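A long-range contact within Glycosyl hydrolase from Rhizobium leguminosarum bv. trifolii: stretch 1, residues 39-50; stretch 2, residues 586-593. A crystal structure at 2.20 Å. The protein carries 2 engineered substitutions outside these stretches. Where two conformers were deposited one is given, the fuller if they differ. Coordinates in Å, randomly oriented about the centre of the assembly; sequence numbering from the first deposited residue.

Stretch 1 39-50: RQMLAYIGGLPN
Stretch 2, residues 586-593: LISTAFLH

A single hydrogen bond joins these two stretches, which lie more than 500 residues apart in the chain, and it is made by a glycine with no side chain to offer. Thr 589 N donates to Gly 47 O at 2.8 Å with an N-H...O angle of 161°, short and nearly straight. Glycine fits this close approach: its CA lies 4.5 Å from the CA of Thr 589 (chi1 p), and a CB there would point toward stretch 2 and come tightly within 3.0 Å of Thr 589 OG1. The same carbonyl oxygen, Gly 47 O, also sits 3.1 Å from Ser 588 CA.

Stretch 1 opens within a helix that began earlier, with phi/psi near -62/-40. Ile 45 N bonds to Met 41 O at 2.9 Å and Gly 46 N to Leu 42 O at 2.8 Å. Gly 46 (-81/-5) and Gly 47 (-95/7) then lead into the extended Leu 48 (-72/151) and Pro 49 (-56/135). Stretch 2 runs through a loop, with Ser 588 at -102/156 and Thr 589 at -95/59, into a strand that begins at Ala 590 (-157/146) and continues past His 593. The helix and strand axes approach to 8.0 Å, their directions 136° apart. The register runs in opposite senses, the nearest CA atoms being Gln 40 with Leu 592 (CA to CA 8.9 Å), Tyr 44 with Ala 590 (5.5 Å), then Leu 48 with Ser 588 (4.7 Å) past the helix.

The strand alternates. Ala 590 and Leu 592 point toward the helix, while Phe 591 (chi1 t) points away. Alanine suits the narrow part of the gap: Ala 590 CB lies 3.6 Å from Ala 43 O and 4.0 Å from Tyr 44 CA, and meets the tyrosine ring obliquely, 4.3 Å from Tyr 44 CD1. Tyr 44 (chi1 m, chi2 -90°) starts sideways, but its long ring reaches from there toward the wider end, bringing Tyr 44 OH to 3.4 Å from Leu 592 CB. Gln 40, extended with chi1 and chi2 both t, places NE2 3.5 Å from Leu 592 CD1. Its polar end is partly satisfied by a weak hydrogen bond from Gln 40 NE2 to Tyr 44 OH at 3.2 Å and 128°; both side chains touch Leu 592 (chi1 t, chi2 107°, between wells).

Beyond the glycine, Leu 48 (m, p) points away and presents its backbone, with Leu 48 CA 3.5 Å from Ser 588 OG. Ser 588 (chi1 m) sets its small hydroxyl against this backbone, and that hydroxyl is hydrogen-bonded elsewhere in the structure. Pro 49, its rigid ring C-gamma exo, closes the contact by presenting carbon to a carbonyl oxygen, Pro 49 CG lying 3.6 Å from Ile 587 O in van der Waals contact.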

# COMPACT_ATOMS: atom_id res chain seq x y z
N ARG A 39 2.80 -10.65 10.95
CA ARG A 39 3.63 -11.54 10.12
C ARG A 39 2.80 -12.10 8.93
O ARG A 39 3.23 -12.08 7.78
CB ARG A 39 4.25 -12.68 10.96
CG ARG A 39 5.09 -13.62 10.10
CD ARG A 39 6.01 -14.58 10.87
NE ARG A 39 6.66 -15.41 9.83
CZ ARG A 39 7.82 -15.15 9.20
NH1 ARG A 39 8.59 -14.13 9.53
NH2 ARG A 39 8.23 -15.96 8.23
N GLN A 40 1.58 -12.55 9.21
CA GLN A 40 0.69 -13.03 8.15
C GLN A 40 0.35 -11.89 7.18
O GLN A 40 0.39 -12.10 5.98
CB GLN A 40 -0.58 -13.63 8.72
CG GLN A 40 -1.29 -14.48 7.70
CD GLN A 40 -2.62 -15.04 8.22
OE1 GLN A 40 -2.67 -15.88 9.17
NE2 GLN A 40 -3.65 -14.65 7.58
N MET A 41 0.06 -10.71 7.72
CA MET A 41 -0.29 -9.56 6.89
C MET A 41 0.82 -9.19 5.90
O MET A 41 0.52 -8.81 4.77
CB MET A 41 -0.64 -8.38 7.77
CG MET A 41 -1.91 -8.61 8.56
SD MET A 41 -2.01 -7.52 9.98
CE MET A 41 -3.73 -7.76 10.44
N LEU A 42 2.08 -9.29 6.33
CA LEU A 42 3.20 -8.94 5.47
C LEU A 42 3.35 -9.81 4.23
O LEU A 42 3.89 -9.36 3.24
CB LEU A 42 4.52 -8.90 6.24
CG LEU A 42 4.63 -7.84 7.31
CD1 LEU A 42 5.94 -7.97 8.06
CD2 LEU A 42 4.50 -6.47 6.74
N ALA A 43 2.89 -11.05 4.29
CA ALA A 43 2.83 -11.92 3.12
C ALA A 43 1.88 -11.34 2.08
O ALA A 43 2.21 -11.32 0.90
CB ALA A 43 2.35 -13.30 3.52
N TYR A 44 0.68 -10.89 2.51
CA TYR A 44 -0.23 -10.26 1.53
C TYR A 44 0.33 -8.94 1.03
O TYR A 44 0.26 -8.66 -0.16
CB TYR A 44 -1.60 -9.96 2.08
CG TYR A 44 -2.36 -11.10 2.62
CD1 TYR A 44 -3.22 -11.88 1.83
CD2 TYR A 44 -2.25 -11.40 3.96
CE1 TYR A 44 -3.98 -12.89 2.41
CE2 TYR A 44 -2.95 -12.42 4.51
CZ TYR A 44 -3.81 -13.17 3.75
OH TYR A 44 -4.44 -14.16 4.48
N ILE A 45 0.90 -8.14 1.95
CA ILE A 45 1.41 -6.81 1.61
C ILE A 45 2.61 -6.89 0.65
O ILE A 45 2.70 -6.12 -0.30
CB ILE A 45 1.77 -6.02 2.86
CG1 ILE A 45 0.52 -5.72 3.66
CG2 ILE A 45 2.49 -4.72 2.51
CD1 ILE A 45 0.82 -5.34 5.11
N GLY A 46 3.49 -7.87 0.85
CA GLY A 46 4.62 -8.08 -0.06
C GLY A 46 4.31 -8.84 -1.34
O GLY A 46 5.19 -9.07 -2.13
N GLY A 47 3.11 -9.34 -1.48
CA GLY A 47 2.73 -10.12 -2.64
C GLY A 47 2.03 -9.44 -3.80
O GLY A 47 1.61 -10.13 -4.71
N LEU A 48 1.93 -8.11 -3.80
CA LEU A 48 1.23 -7.36 -4.85
C LEU A 48 2.05 -7.39 -6.12
O LEU A 48 3.24 -7.45 -6.08
CB LEU A 48 0.92 -5.92 -4.48
CG LEU A 48 -0.32 -5.64 -3.63
CD1 LEU A 48 -0.10 -6.05 -2.23
CD2 LEU A 48 -0.70 -4.16 -3.61
N PRO A 49 1.39 -7.32 -7.28
CA PRO A 49 2.15 -7.36 -8.54
C PRO A 49 3.20 -6.28 -8.57
O PRO A 49 2.92 -5.14 -8.19
CB PRO A 49 1.11 -7.06 -9.58
CG PRO A 49 -0.19 -7.49 -8.98
CD PRO A 49 -0.05 -7.33 -7.50
N ASN A 50 4.42 -6.63 -9.00
CA ASN A 50 5.43 -5.65 -9.31
C ASN A 50 5.75 -4.69 -8.16
O ASN A 50 5.77 -3.48 -8.33
CB ASN A 50 4.97 -4.83 -10.57
CG ASN A 50 6.09 -3.98 -11.18
OD1 ASN A 50 7.25 -4.10 -10.81
ND2 ASN A 50 5.75 -3.09 -12.14
N LEU A 586 -5.77 -15.62 -8.32
CA LEU A 586 -5.10 -14.71 -7.42
C LEU A 586 -4.21 -13.84 -8.24
O LEU A 586 -3.35 -14.36 -8.97
CB LEU A 586 -4.25 -15.48 -6.43
CG LEU A 586 -5.04 -16.39 -5.49
CD1 LEU A 586 -4.10 -17.44 -4.89
CD2 LEU A 586 -5.76 -15.54 -4.42
N ILE A 587 -4.31 -12.54 -8.10
CA ILE A 587 -3.27 -11.70 -8.72
C ILE A 587 -2.06 -11.39 -7.81
O ILE A 587 -1.02 -10.95 -8.32
CB ILE A 587 -3.79 -10.39 -9.33
CG1 ILE A 587 -4.40 -9.52 -8.26
CG2 ILE A 587 -4.78 -10.67 -10.43
CD1 ILE A 587 -4.85 -8.19 -8.84
N SER A 588 -2.20 -11.59 -6.51
CA SER A 588 -1.10 -11.41 -5.56
C SER A 588 -0.55 -12.78 -5.19
O SER A 588 -1.24 -13.78 -5.25
CB SER A 588 -1.60 -10.66 -4.27
OG SER A 588 -1.73 -9.24 -4.57
N THR A 589 0.70 -12.79 -4.76
CA THR A 589 1.43 -14.02 -4.51
C THR A 589 1.35 -14.42 -3.06
O THR A 589 2.36 -14.58 -2.41
CB THR A 589 2.88 -13.84 -4.93
OG1 THR A 589 3.48 -12.83 -4.12
CG2 THR A 589 2.95 -13.44 -6.39
N ALA A 590 0.12 -14.63 -2.59
CA ALA A 590 -0.13 -15.00 -1.23
C ALA A 590 -1.49 -15.70 -1.14
O ALA A 590 -2.38 -15.42 -1.93
CB ALA A 590 -0.08 -13.78 -0.32
N PHE A 591 -1.60 -16.67 -0.25
CA PHE A 591 -2.85 -17.40 -0.09
C PHE A 591 -2.98 -18.04 1.27
O PHE A 591 -2.08 -18.73 1.72
CB PHE A 591 -2.96 -18.46 -1.19
CG PHE A 591 -4.22 -19.27 -1.11
CD1 PHE A 591 -5.44 -18.72 -1.46
CD2 PHE A 591 -4.20 -20.58 -0.63
CE1 PHE A 591 -6.63 -19.48 -1.40
CE2 PHE A 591 -5.39 -21.33 -0.55
CZ PHE A 591 -6.61 -20.78 -0.94
N LEU A 592 -4.10 -17.80 1.93
CA LEU A 592 -4.40 -18.44 3.19
C LEU A 592 -5.24 -19.70 2.95
O LEU A 592 -6.34 -19.61 2.41
CB LEU A 592 -5.11 -17.48 4.20
CG LEU A 592 -5.18 -18.38 5.46
CD1 LEU A 592 -4.23 -18.00 6.56
CD2 LEU A 592 -6.51 -18.87 5.91
N HIS A 593 -4.72 -20.90 3.29
CA HIS A 593 -5.48 -22.14 3.15
C HIS A 593 -5.98 -22.65 4.50
O HIS A 593 -5.19 -22.76 5.43
CB HIS A 593 -4.59 -23.26 2.57
CG HIS A 593 -5.37 -24.49 2.20
ND1 HIS A 593 -4.95 -25.77 2.49
CD2 HIS A 593 -6.59 -24.61 1.60
CE1 HIS A 593 -5.85 -26.63 2.03
NE2 HIS A 593 -6.86 -25.96 1.51